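Local structure of ATP phosphoribosyltransferase (Thermotoga maritima, 1O63) at residues Leu5-Gly10 against Ile40-Val45; Asp49-Leu54 against Lys72-Ile77; Cys64-Leu69 against Val169-Val174; Ile86-Leu91 against Leu161-Glu166. The protein probably catalyses the first step of histidine biosynthesis, the condensation of ATP with 5-phosphoribose 1-diphosphate to give N'-(5'-phosphoribosyl)-ATP and diphosphate. All blocks are in the same frame, centred on the assembly; numbering follows the deposited sequence.

Contact 1 of 4, residues Leu5-Gly10 against Ile40-Val45; sequences LAIPKG and IVCFMV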
loop_
_atom_site.group_PDB
_atom_site.type_symbol
_atom_site.label_atom_id
_atom_site.label_comp_id
_atom_site.label_asym_id
_atom_site.label_seq_id
_atom_site.Cartn_x
_atom_site.Cartn_y
_atom_site.Cartn_z
ATOM N N LEU A 5 -4.350 20.532 7.901
ATOM C CA LEU A 5 -5.006 19.251 8.202
ATOM C C LEU A 5 -4.493 18.133 7.289
ATOM O O LEU A 5 -4.266 18.372 6.090
ATOM C CB LEU A 5 -6.521 19.398 8.046
ATOM C CG LEU A 5 -7.324 19.845 9.262
ATOM C CD1 LEU A 5 -6.762 21.086 9.908
ATOM C CD2 LEU A 5 -8.793 20.061 8.887
ATOM N N ALA A 6 -4.296 16.936 7.869
ATOM C CA ALA A 6 -3.860 15.780 7.061
ATOM C C ALA A 6 -5.116 14.889 6.904
ATOM O O ALA A 6 -5.594 14.370 7.899
ATOM C CB ALA A 6 -2.771 15.011 7.802
ATOM N N ILE A 7 -5.662 14.838 5.718
ATOM C CA ILE A 7 -6.910 14.164 5.401
ATOM C C ILE A 7 -6.658 12.844 4.659
ATOM O O ILE A 7 -5.849 12.777 3.723
ATOM C CB ILE A 7 -7.796 15.071 4.537
ATOM C CG1 ILE A 7 -7.877 16.511 5.042
ATOM C CG2 ILE A 7 -9.186 14.475 4.344
ATOM C CD1 ILE A 7 -8.208 16.724 6.492
ATOM N N PRO A 8 -7.242 11.784 5.146
ATOM C CA PRO A 8 -7.081 10.442 4.605
ATOM C C PRO A 8 -7.860 10.205 3.327
ATOM O O PRO A 8 -9.096 10.309 3.311
ATOM C CB PRO A 8 -7.649 9.559 5.730
ATOM C CG PRO A 8 -8.761 10.415 6.288
ATOM C CD PRO A 8 -8.207 11.820 6.296
ATOM N N LYS A 9 -7.175 9.892 2.223
ATOM C CA LYS A 9 -7.865 9.621 0.963
ATOM C C LYS A 9 -8.537 8.249 1.094
ATOM O O LYS A 9 -8.144 7.447 1.941
ATOM C CB LYS A 9 -6.898 9.602 -0.236
ATOM C CG LYS A 9 -6.163 10.909 -0.493
ATOM C CD LYS A 9 -6.156 11.277 -1.968
ATOM C CE LYS A 9 -4.850 10.939 -2.637
ATOM N NZ LYS A 9 -3.814 11.999 -2.508
ATOM N N GLY A 10 -9.527 7.974 0.263
ATOM C CA GLY A 10 -10.159 6.665 0.278
ATOM C C GLY A 10 -11.475 6.676 1.045
ATOM O O GLY A 10 -12.307 7.569 0.946
ATOM N N ILE A 40 -7.036 27.615 6.355
ATOM C CA ILE A 40 -6.966 26.167 6.352
ATOM C C ILE A 40 -6.370 25.605 5.070
ATOM O O ILE A 40 -6.777 25.952 3.959
ATOM C CB ILE A 40 -8.326 25.490 6.604
ATOM C CG1 ILE A 40 -8.138 23.954 6.587
ATOM C CG2 ILE A 40 -9.320 25.891 5.534
ATOM C CD1 ILE A 40 -9.430 23.197 6.735
ATOM N N VAL A 41 -5.408 24.705 5.246
ATOM C CA VAL A 41 -4.814 23.974 4.115
ATOM C C VAL A 41 -5.000 22.477 4.420
ATOM O O VAL A 41 -4.681 22.052 5.539
ATOM C CB VAL A 41 -3.326 24.283 3.994
ATOM C CG1 VAL A 41 -2.610 23.324 3.051
ATOM C CG2 VAL A 41 -3.111 25.723 3.532
ATOM N N CYS A 42 -5.537 21.739 3.454
ATOM C CA CYS A 42 -5.693 20.301 3.657
ATOM C C CYS A 42 -4.681 19.545 2.793
ATOM O O CYS A 42 -4.678 19.728 1.581
ATOM C CB CYS A 42 -7.108 19.830 3.265
ATOM S SG CYS A 42 -8.387 20.317 4.441
ATOM N N PHE A 43 -3.879 18.705 3.452
ATOM C CA PHE A 43 -3.007 17.787 2.708
ATOM C C PHE A 43 -3.808 16.486 2.496
ATOM O O PHE A 43 -4.265 15.914 3.490
ATOM C CB PHE A 43 -1.750 17.534 3.516
ATOM C CG PHE A 43 -0.927 18.763 3.818
ATOM C CD1 PHE A 43 -0.470 18.995 5.116
ATOM C CD2 PHE A 43 -0.562 19.641 2.837
ATOM C CE1 PHE A 43 0.320 20.113 5.365
ATOM C CE2 PHE A 43 0.237 20.746 3.067
ATOM C CZ PHE A 43 0.654 20.998 4.376
HETATM N N MSE A 44 -4.007 16.075 1.259
HETATM C CA MSE A 44 -4.793 14.857 0.964
HETATM C C MSE A 44 -3.842 13.687 0.800
HETATM O O MSE A 44 -3.006 13.710 -0.106
HETATM C CB MSE A 44 -5.602 15.077 -0.310
HETATM C CG MSE A 44 -6.362 16.399 -0.345
HETATM SE SE MSE A 44 -7.737 16.475 1.009
HETATM C CE MSE A 44 -8.628 14.815 0.683
ATOM N N VAL A 45 -3.793 12.788 1.781
ATOM C CA VAL A 45 -2.739 11.777 1.828
ATOM C C VAL A 45 -3.297 10.385 2.070
ATOM O O VAL A 45 -4.472 10.262 2.432
ATOM C CB VAL A 45 -1.718 12.097 2.946
ATOM C CG1 VAL A 45 -1.120 13.504 2.740
ATOM C CG2 VAL A 45 -2.359 12.027 4.334
#
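Two parallel neighbours in the central sheet, strand 4-8 and strand 40-45, meet here with Leu5 beside Cys42, Ala6 beside Phe43, Ile7 beside Met44 and Pro8 beside Val45. The ladder is regular: Leu5 N donates to Val41 O, Phe43 N to Leu5 O, Ile7 N to Phe43 O and Val45 N to Ile7 O, the last at 2.8 Å and nearly straight (176°). Lys9 N adds a fifth rung to Val45 O, 2.7 Å away, although the regular strand has ended by then. One face of the pair carries Leu5, Ile7, Cys42 and Met44. On it Ile7 and Met44, a selenomethionine, lie side by side and point the same way. Their closest approach is Ile7 CG2 to Met44 CE at 3.7 Å. Ile7 has CG1 anti to the carbonyl carbon (chi1 -46°), and from there this branch meets Cys42 CB at 3.8 Å. At the N-terminal end of both segments, Leu5 CD2 touches Ile40 CD1 at 3.9 Å. Helix 13-23 covers this face through Met17 and Leu20. Phe43 and Val45, on the other face, receive Ala140 and Leu136 of the second subunit. Lys9 bends back so that NZ sits above the carbonyl plane of Met44, 3.1 Å from its O, and the same ammonium is hydrogen-bonded to Ser133 of the second subunit. Parallel strands with a helix packed on one face are characteristic of an alpha/beta domain, consistent with the type 2 periplasmic-binding-protein fold of this family.

Contact 2 of 4, residues Asp49-Leu54 against Lys72-Ile77; sequences DVPTYL and KETSLI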
loop_
_atom_site.group_PDB
_atom_site.type_symbol
_atom_site.label_atom_id
_atom_site.label_comp_id
_atom_site.label_asym_id
_atom_site.label_seq_id
_atom_site.Cartn_x
_atom_site.Cartn_y
_atom_site.Cartn_z
ATOM N N ASP A 49 -0.366 7.446 6.012
ATOM C CA ASP A 49 0.582 8.563 6.068
ATOM C C ASP A 49 0.084 9.700 6.943
ATOM O O ASP A 49 0.828 10.644 7.177
ATOM C CB ASP A 49 0.848 9.088 4.650
ATOM C CG ASP A 49 1.578 8.068 3.789
ATOM O OD1 ASP A 49 1.446 8.117 2.557
ATOM O OD2 ASP A 49 2.272 7.197 4.337
ATOM N N VAL A 50 -1.172 9.643 7.416
ATOM C CA VAL A 50 -1.657 10.767 8.255
ATOM C C VAL A 50 -0.792 10.965 9.464
ATOM O O VAL A 50 -0.295 12.090 9.733
ATOM C CB VAL A 50 -3.135 10.596 8.598
ATOM C CG1 VAL A 50 -3.573 11.432 9.801
ATOM C CG2 VAL A 50 -3.999 10.903 7.369
ATOM N N PRO A 51 -0.470 9.912 10.229
ATOM C CA PRO A 51 0.307 10.073 11.436
ATOM C C PRO A 51 1.732 10.513 11.126
ATOM O O PRO A 51 2.316 11.271 11.915
ATOM C CB PRO A 51 0.260 8.729 12.140
ATOM C CG PRO A 51 -0.405 7.783 11.218
ATOM C CD PRO A 51 -1.097 8.576 10.148
ATOM N N THR A 52 2.258 10.097 9.976
ATOM C CA THR A 52 3.590 10.541 9.540
ATOM C C THR A 52 3.630 12.041 9.336
ATOM O O THR A 52 4.567 12.738 9.779
ATOM C CB THR A 52 3.942 9.830 8.219
ATOM O OG1 THR A 52 3.916 8.398 8.446
ATOM C CG2 THR A 52 5.294 10.247 7.696
ATOM N N TYR A 53 2.628 12.626 8.676
ATOM C CA TYR A 53 2.585 14.072 8.489
ATOM C C TYR A 53 2.511 14.810 9.816
ATOM O O TYR A 53 3.082 15.915 9.961
ATOM C CB TYR A 53 1.370 14.488 7.606
ATOM C CG TYR A 53 1.759 14.409 6.130
ATOM C CD1 TYR A 53 2.076 13.190 5.535
ATOM C CD2 TYR A 53 1.863 15.554 5.375
ATOM C CE1 TYR A 53 2.455 13.130 4.207
ATOM C CE2 TYR A 53 2.245 15.516 4.062
ATOM C CZ TYR A 53 2.552 14.295 3.481
ATOM O OH TYR A 53 2.941 14.303 2.159
ATOM N N LEU A 54 1.753 14.277 10.774
ATOM C CA LEU A 54 1.633 14.903 12.080
ATOM C C LEU A 54 2.892 14.751 12.931
ATOM O O LEU A 54 3.413 15.723 13.499
ATOM C CB LEU A 54 0.449 14.275 12.846
ATOM C CG LEU A 54 -0.923 14.625 12.219
ATOM C CD1 LEU A 54 -1.973 13.585 12.609
ATOM C CD2 LEU A 54 -1.335 16.003 12.718
ATOM N N LYS A 72 0.039 1.113 13.700
ATOM C CA LYS A 72 1.223 1.979 13.812
ATOM C C LYS A 72 1.054 2.864 15.034
ATOM O O LYS A 72 0.274 3.828 14.988
ATOM C CB LYS A 72 1.263 2.803 12.519
ATOM C CG LYS A 72 2.153 4.013 12.467
ATOM C CD LYS A 72 2.081 4.666 11.083
ATOM C CE LYS A 72 3.067 5.820 10.960
ATOM N NZ LYS A 72 3.101 6.336 9.561
ATOM N N GLU A 73 1.719 2.544 16.131
ATOM C CA GLU A 73 1.538 3.352 17.345
ATOM C C GLU A 73 2.208 4.706 17.280
ATOM O O GLU A 73 3.336 4.866 16.824
ATOM C CB GLU A 73 2.023 2.553 18.564
ATOM C CG GLU A 73 1.105 2.724 19.767
ATOM C CD GLU A 73 -0.263 2.101 19.554
ATOM O OE1 GLU A 73 -1.115 2.191 20.475
ATOM O OE2 GLU A 73 -0.497 1.499 18.480
ATOM N N THR A 74 1.487 5.749 17.691
ATOM C CA THR A 74 2.013 7.107 17.719
ATOM C C THR A 74 1.781 7.719 19.108
ATOM O O THR A 74 1.012 7.186 19.909
ATOM C CB THR A 74 1.285 8.028 16.714
ATOM O OG1 THR A 74 -0.073 8.164 17.135
ATOM C CG2 THR A 74 1.301 7.470 15.297
ATOM N N SER A 75 2.327 8.912 19.309
ATOM C CA SER A 75 2.094 9.631 20.557
ATOM C C SER A 75 1.018 10.699 20.394
ATOM O O SER A 75 0.721 11.438 21.346
ATOM C CB SER A 75 3.405 10.301 21.024
ATOM O OG SER A 75 3.948 11.023 19.910
ATOM N N LEU A 76 0.395 10.793 19.240
ATOM C CA LEU A 76 -0.607 11.793 18.950
ATOM C C LEU A 76 -1.797 11.797 19.897
ATOM O O LEU A 76 -2.307 10.788 20.389
ATOM C CB LEU A 76 -1.082 11.664 17.487
ATOM C CG LEU A 76 0.040 11.503 16.459
ATOM C CD1 LEU A 76 -0.512 10.970 15.143
ATOM C CD2 LEU A 76 0.748 12.853 16.266
ATOM N N ILE A 77 -2.339 13.000 20.082
ATOM C CA ILE A 77 -3.478 13.255 20.945
ATOM C C ILE A 77 -4.805 13.105 20.227
ATOM O O ILE A 77 -4.994 13.662 19.144
ATOM C CB ILE A 77 -3.360 14.731 21.440
ATOM C CG1 ILE A 77 -2.125 14.837 22.366
ATOM C CG2 ILE A 77 -4.597 15.231 22.137
ATOM C CD1 ILE A 77 -1.682 16.299 22.479
#
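Pro51, on helix 50-55, faces Thr74 in the irregular loop that follows helix 66-71, their CA atoms 7.2 Å apart. The short helix is wound by backbone bonds from Tyr53 N to Asp49 O and from Leu54 N to Val50 O. Opposite it, the chain leaves helical geometry at Lys72 and runs past without forming a strand. The contact is therefore made by side chains. Pro51 lies at its centre: CB meets Thr74 CG2 at 3.6 Å and Leu76 CD1 at 3.8 Å, while CG rests 4.0 Å from Lys72 CD. One turn on, Leu54 crosses Leu76 at a slant, its CB 3.7 Å from Leu76 CD2. Lys72 reaches the helix as an almost fully stretched chain, CG anti to the backbone N (chi1 165°), and approaches Thr52 at about a right angle. Its NZ is hydrogen-bonded to Thr52 OG1, modelled at a very short 2.5 Å whose exact value is doubtful, and also to Phe48 O. An alanine in place of Lys72 would probably leave Thr52 OG1 and Phe48 O without their shared donor and uncover the CG side of the Pro51 ring. Asp49 OD2 lies 5.4 Å from Lys72 NZ, too far for a salt bridge. Asp49 OD1 is instead hydrogen-bonded to the backbone N of Lys131 of the second subunit. Chemically, then, the loop is held by an apolar patch round Pro51, Leu54 and Leu76, and by one ammonium that is hydrogen-bonded to both a hydroxyl and a backbone carbonyl, with Asp49 likely to contribute only at longer range.

Contact 3 of 4, residues Cys64-Leu69 against Val169-Val174; sequences CGTDVL and VIRTHV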
loop_
_atom_site.group_PDB
_atom_site.type_symbol
_atom_site.label_atom_id
_atom_site.label_comp_id
_atom_site.label_asym_id
_atom_site.label_seq_id
_atom_site.Cartn_x
_atom_site.Cartn_y
_atom_site.Cartn_z
ATOM N N CYS A 64 -7.762 9.521 10.745
ATOM C CA CYS A 64 -7.439 8.201 10.220
ATOM C C CYS A 64 -8.286 7.131 10.905
ATOM O O CYS A 64 -8.921 7.385 11.928
ATOM C CB CYS A 64 -5.948 7.899 10.334
ATOM S SG CYS A 64 -5.301 8.032 12.018
ATOM N N GLY A 65 -8.392 5.954 10.306
ATOM C CA GLY A 65 -9.233 4.912 10.917
ATOM C C GLY A 65 -8.524 4.202 12.055
ATOM O O GLY A 65 -7.321 4.283 12.277
ATOM N N THR A 66 -9.304 3.340 12.747
ATOM C CA THR A 66 -8.749 2.573 13.853
ATOM C C THR A 66 -7.653 1.622 13.389
ATOM O O THR A 66 -6.696 1.364 14.130
ATOM C CB THR A 66 -9.857 1.768 14.579
ATOM O OG1 THR A 66 -11.021 2.605 14.714
ATOM C CG2 THR A 66 -9.386 1.346 15.958
ATOM N N ASP A 67 -7.755 1.095 12.194
ATOM C CA ASP A 67 -6.754 0.197 11.623
ATOM C C ASP A 67 -5.397 0.890 11.596
ATOM O O ASP A 67 -4.411 0.316 12.076
ATOM C CB ASP A 67 -7.178 -0.284 10.233
ATOM C CG ASP A 67 -7.615 0.825 9.307
ATOM O OD1 ASP A 67 -7.278 0.766 8.101
ATOM O OD2 ASP A 67 -8.289 1.789 9.733
ATOM N N VAL A 68 -5.330 2.101 11.057
ATOM C CA VAL A 68 -4.074 2.860 11.009
ATOM C C VAL A 68 -3.524 3.051 12.411
ATOM O O VAL A 68 -2.360 2.805 12.695
ATOM C CB VAL A 68 -4.264 4.222 10.329
ATOM C CG1 VAL A 68 -3.052 5.135 10.423
ATOM C CG2 VAL A 68 -4.657 4.042 8.852
ATOM N N LEU A 69 -4.379 3.551 13.322
ATOM C CA LEU A 69 -3.983 3.850 14.680
ATOM C C LEU A 69 -3.411 2.665 15.426
ATOM O O LEU A 69 -2.437 2.812 16.186
ATOM C CB LEU A 69 -5.169 4.436 15.473
ATOM C CG LEU A 69 -5.004 5.873 15.966
ATOM C CD1 LEU A 69 -4.465 6.759 14.866
ATOM C CD2 LEU A 69 -6.306 6.443 16.514
ATOM N N VAL A 169 -13.746 -2.935 16.176
ATOM C CA VAL A 169 -14.597 -2.145 15.284
ATOM C C VAL A 169 -13.766 -0.952 14.807
ATOM O O VAL A 169 -12.933 -0.489 15.575
ATOM C CB VAL A 169 -15.840 -1.650 16.047
ATOM C CG1 VAL A 169 -16.527 -0.528 15.285
ATOM C CG2 VAL A 169 -16.775 -2.835 16.282
ATOM N N ILE A 170 -13.902 -0.580 13.551
ATOM C CA ILE A 170 -13.103 0.489 12.967
ATOM C C ILE A 170 -13.944 1.748 12.768
ATOM O O ILE A 170 -15.016 1.722 12.164
ATOM C CB ILE A 170 -12.487 0.090 11.628
ATOM C CG1 ILE A 170 -11.396 -0.999 11.849
ATOM C CG2 ILE A 170 -11.859 1.282 10.909
ATOM C CD1 ILE A 170 -11.196 -1.793 10.561
ATOM N N ARG A 171 -13.406 2.851 13.269
ATOM C CA ARG A 171 -14.076 4.142 13.160
ATOM C C ARG A 171 -13.041 5.180 12.677
ATOM O O ARG A 171 -11.861 4.916 12.619
ATOM C CB ARG A 171 -14.484 4.613 14.580
ATOM C CG ARG A 171 -15.216 3.601 15.414
ATOM C CD ARG A 171 -15.770 4.202 16.699
ATOM N NE ARG A 171 -16.880 3.375 17.208
ATOM C CZ ARG A 171 -16.664 2.248 17.884
ATOM N NH1 ARG A 171 -15.426 1.831 18.096
ATOM N NH2 ARG A 171 -17.710 1.559 18.300
ATOM N N THR A 172 -13.521 6.401 12.504
ATOM C CA THR A 172 -12.649 7.534 12.194
ATOM C C THR A 172 -12.168 8.114 13.521
ATOM O O THR A 172 -12.926 8.096 14.488
ATOM C CB THR A 172 -13.452 8.604 11.438
ATOM O OG1 THR A 172 -14.006 7.945 10.279
ATOM C CG2 THR A 172 -12.606 9.781 11.014
ATOM N N HIS A 173 -10.918 8.587 13.567
ATOM C CA HIS A 173 -10.419 9.198 14.807
ATOM C C HIS A 173 -9.828 10.583 14.415
ATOM O O HIS A 173 -9.378 10.671 13.280
ATOM C CB HIS A 173 -9.269 8.382 15.384
ATOM C CG HIS A 173 -9.623 6.992 15.816
ATOM N ND1 HIS A 173 -9.866 6.651 17.109
ATOM C CD2 HIS A 173 -9.797 5.861 15.077
ATOM C CE1 HIS A 173 -10.192 5.345 17.169
ATOM N NE2 HIS A 173 -10.149 4.857 15.941
ATOM N N VAL A 174 -9.883 11.540 15.302
ATOM C CA VAL A 174 -9.187 12.825 15.081
ATOM C C VAL A 174 -7.914 12.811 15.933
ATOM O O VAL A 174 -7.939 12.370 17.096
ATOM C CB VAL A 174 -10.044 14.034 15.355
ATOM C CG1 VAL A 174 -10.691 13.961 16.736
ATOM C CG2 VAL A 174 -9.223 15.343 15.264
#
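His173 presents the edge of its imidazole to Thr66 and one face to Leu69, at the point where strand 61-65 turns into helix 66-71 beside strand 161-176. Thr66 OG1 lies in the ring plane, 2.7 Å from His173 NE2, in a hydrogen bond that either group could donate. The same hydroxyl accepts an almost straight bond (174°) from Arg171 N at 2.8 Å, so two partners on the neighbouring strand grip it. Thr66 has OG1 anti to its carbonyl carbon (chi1 -42°), which puts the oxygen between them. Leu69, one helical turn later, lays CD2 over the ring in a CH-pi contact, 3.7 Å from the His173 centroid and 21° off the normal, displaced toward CG. With ND1 also hydrogen-bonded to Gln78 OE1, the ring's rotation is well fixed. A leucine at His173 would probably leave Thr66 OG1 and Gln78 OE1 without their ring partners and take the flat surface from under Leu69. The backbones pair antiparallel: Cys64 and His173 form a hydrogen-bonded pair, with His173 N 2.8 Å from Cys64 O, and Gly65 with Thr172 a non-hydrogen-bonded one. Gly65 CA comes within 3.1 Å of Arg171 O. Thr66 N adds only a weak bond to that carbonyl. At the strand-to-helix junction Ile170 CG2 reaches Asp67 OD2 at 3.8 Å. A strand that passes directly into a helix, with Gly65 at the N-cap position, next to a long antiparallel strand running on into the other half of the molecule is consistent with the domain-linking region of a type 2 periplasmic-binding-protein fold.

Contact 4 of 4, residues Ile86-Leu91 against Leu161-Glu166; sequences ISRMVL and LEILDE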
loop_
_atom_site.group_PDB
_atom_site.type_symbol
_atom_site.label_atom_id
_atom_site.label_comp_id
_atom_site.label_asym_id
_atom_site.label_seq_id
_atom_site.Cartn_x
_atom_site.Cartn_y
_atom_site.Cartn_z
ATOM N N ILE A 86 -17.415 2.326 10.857
ATOM C CA ILE A 86 -17.256 2.200 9.410
ATOM C C ILE A 86 -17.178 0.729 8.974
ATOM O O ILE A 86 -17.686 0.331 7.937
ATOM C CB ILE A 86 -15.906 2.822 8.954
ATOM C CG1 ILE A 86 -15.676 4.167 9.581
ATOM C CG2 ILE A 86 -15.828 2.838 7.432
ATOM C CD1 ILE A 86 -16.705 5.235 9.298
ATOM N N SER A 87 -16.285 0.010 9.667
ATOM C CA SER A 87 -16.039 -1.399 9.302
ATOM C C SER A 87 -15.518 -2.170 10.499
ATOM O O SER A 87 -15.570 -1.672 11.629
ATOM C CB SER A 87 -15.018 -1.411 8.157
ATOM O OG SER A 87 -13.904 -0.603 8.488
ATOM N N ARG A 88 -15.095 -3.410 10.273
ATOM C CA ARG A 88 -14.602 -4.270 11.348
ATOM C C ARG A 88 -13.287 -4.957 10.910
ATOM O O ARG A 88 -13.212 -5.456 9.805
ATOM C CB ARG A 88 -15.591 -5.382 11.676
ATOM C CG ARG A 88 -16.927 -4.991 12.283
ATOM C CD ARG A 88 -17.889 -6.192 12.238
ATOM N NE ARG A 88 -18.473 -6.364 10.925
ATOM C CZ ARG A 88 -19.048 -7.442 10.421
ATOM N NH1 ARG A 88 -19.136 -8.568 11.111
ATOM N NH2 ARG A 88 -19.547 -7.407 9.182
HETATM N N MSE A 89 -12.408 -5.142 11.865
HETATM C CA MSE A 89 -11.179 -5.941 11.639
HETATM C C MSE A 89 -11.524 -7.345 12.150
HETATM O O MSE A 89 -11.996 -7.485 13.293
HETATM C CB MSE A 89 -10.011 -5.333 12.355
HETATM C CG MSE A 89 -8.666 -6.043 12.199
HETATM SE SE MSE A 89 -7.925 -5.771 10.445
HETATM C CE MSE A 89 -7.265 -3.969 10.645
ATOM N N VAL A 90 -11.416 -8.356 11.289
ATOM C CA VAL A 90 -11.796 -9.706 11.706
ATOM C C VAL A 90 -10.718 -10.733 11.409
ATOM O O VAL A 90 -9.828 -10.492 10.607
ATOM C CB VAL A 90 -13.097 -10.170 11.000
ATOM C CG1 VAL A 90 -14.248 -9.247 11.373
ATOM C CG2 VAL A 90 -12.940 -10.226 9.474
ATOM N N LEU A 91 -10.823 -11.865 12.082
ATOM C CA LEU A 91 -10.060 -13.059 11.778
ATOM C C LEU A 91 -11.016 -13.914 10.915
ATOM O O LEU A 91 -12.206 -13.967 11.278
ATOM C CB LEU A 91 -9.706 -13.857 13.045
ATOM C CG LEU A 91 -8.988 -15.200 12.754
ATOM C CD1 LEU A 91 -7.582 -14.907 12.273
ATOM C CD2 LEU A 91 -8.956 -16.056 14.022
ATOM N N LEU A 161 -15.075 -17.640 2.786
ATOM C CA LEU A 161 -14.371 -17.412 4.039
ATOM C C LEU A 161 -15.433 -17.097 5.094
ATOM O O LEU A 161 -16.418 -16.442 4.749
ATOM C CB LEU A 161 -13.373 -16.255 3.934
ATOM C CG LEU A 161 -12.240 -16.494 2.913
ATOM C CD1 LEU A 161 -11.310 -15.303 2.815
ATOM C CD2 LEU A 161 -11.490 -17.761 3.251
ATOM N N GLU A 162 -15.252 -17.590 6.290
ATOM C CA GLU A 162 -16.170 -17.312 7.392
ATOM C C GLU A 162 -15.471 -16.394 8.403
ATOM O O GLU A 162 -14.263 -16.546 8.614
ATOM C CB GLU A 162 -16.539 -18.628 8.095
ATOM C CG GLU A 162 -16.871 -18.566 9.540
ATOM C CD GLU A 162 -17.333 -19.837 10.199
ATOM O OE1 GLU A 162 -16.684 -20.896 10.061
ATOM O OE2 GLU A 162 -18.372 -19.790 10.913
ATOM N N ILE A 163 -16.254 -15.594 9.107
ATOM C CA ILE A 163 -15.712 -14.747 10.165
ATOM C C ILE A 163 -15.553 -15.552 11.446
ATOM O O ILE A 163 -16.519 -16.010 12.055
ATOM C CB ILE A 163 -16.607 -13.518 10.420
ATOM C CG1 ILE A 163 -16.549 -12.559 9.228
ATOM C CG2 ILE A 163 -16.159 -12.832 11.701
ATOM C CD1 ILE A 163 -17.597 -11.446 9.282
ATOM N N LEU A 164 -14.302 -15.786 11.849
ATOM C CA LEU A 164 -14.026 -16.585 13.029
ATOM C C LEU A 164 -13.976 -15.757 14.304
ATOM O O LEU A 164 -14.096 -16.336 15.392
ATOM C CB LEU A 164 -12.691 -17.340 12.869
ATOM C CG LEU A 164 -12.516 -18.035 11.505
ATOM C CD1 LEU A 164 -11.179 -18.767 11.453
ATOM C CD2 LEU A 164 -13.658 -18.986 11.225
ATOM N N ASP A 165 -13.704 -14.448 14.191
ATOM C CA ASP A 165 -13.614 -13.611 15.377
ATOM C C ASP A 165 -13.602 -12.126 14.960
ATOM O O ASP A 165 -13.002 -11.747 13.954
ATOM C CB ASP A 165 -12.360 -13.924 16.180
ATOM C CG ASP A 165 -12.380 -13.516 17.637
ATOM O OD1 ASP A 165 -13.458 -13.177 18.174
ATOM O OD2 ASP A 165 -11.298 -13.558 18.297
ATOM N N GLU A 166 -14.208 -11.315 15.819
ATOM C CA GLU A 166 -14.230 -9.859 15.589
ATOM C C GLU A 166 -13.085 -9.260 16.393
ATOM O O GLU A 166 -13.026 -9.470 17.609
ATOM C CB GLU A 166 -15.573 -9.314 16.067
ATOM C CG GLU A 166 -16.794 -9.979 15.451
ATOM C CD GLU A 166 -17.235 -9.294 14.164
ATOM O OE1 GLU A 166 -18.054 -9.858 13.416
ATOM O OE2 GLU A 166 -16.739 -8.174 13.905
#
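Arg88 and Glu166 form a salt bridge across two long antiparallel strands, 81-94 and 161-176, with NH1 2.9 Å from OE1. The guanidinium and carboxylate planes are nearly coplanar, 13° apart. OE1 lies at the edge of the guanidinium and receives the N-H on its syn lone pair, the side of the other carboxylate oxygen. The Arg88 chain is bent at chi3, which turns NE off the line of the carbons before it. Its NH2 has a further, weak bond to Glu151 O. Next come the backbone bonds round Leu91, where a classic beta bulge interrupts the pairing: Leu164 and Asp165 both face this one residue. Leu91 N donates to Asp165 O at 2.9 Å, and Leu91 O takes Leu164 N at 2.8 Å together with a weaker bond from Asp165 N at 3.3 Å, so one carbonyl serves two amides. The extra residue goes with a marked divergence of the segments, whose axes stand 119° apart, far from a regular antiparallel course, and only the end of 86-91 pairs with the end of 161-166. Asp165 is held at its carboxylate by a hydrogen bond between OD2 and Tyr117 OH. Beyond the polar groups, Leu91 lies obliquely against Leu164, CD2 4.1 Å from CB, and helix 154-158 closes over Val90 and Ile163 with Leu156. Ile163 also extends its CD1 to 3.7 Å from Arg88 NH1, next to the salt bridge. Val90 runs side by side with Glu166, pointing the same way, and its CG1 touches Ile163 CG2 at 4.1 Å.

In the fold
From the N terminus, contact 1 closes first, returning the chain through helix 13-23 and two further strands to pair 40-45 with 5-10. Helix 50-55 follows at once and opens contact 2, packing Val50 and Tyr53 on Val45; both contacts also touch the second subunit. Contact 3 opens at 64-69, inside the loop that contact 2 closes at 72-77, so the two cross, and Pro51 meets Val68 between them. Contact 4 is nested wholly within the long loop of contact 3, and both use strand 161-176, joined where Ile170 pairs with Ile86 and Ser87. Contacts 1 and 4, their centres 28 Å apart, lie on opposite sides of the chain's centre in one continuous sheet.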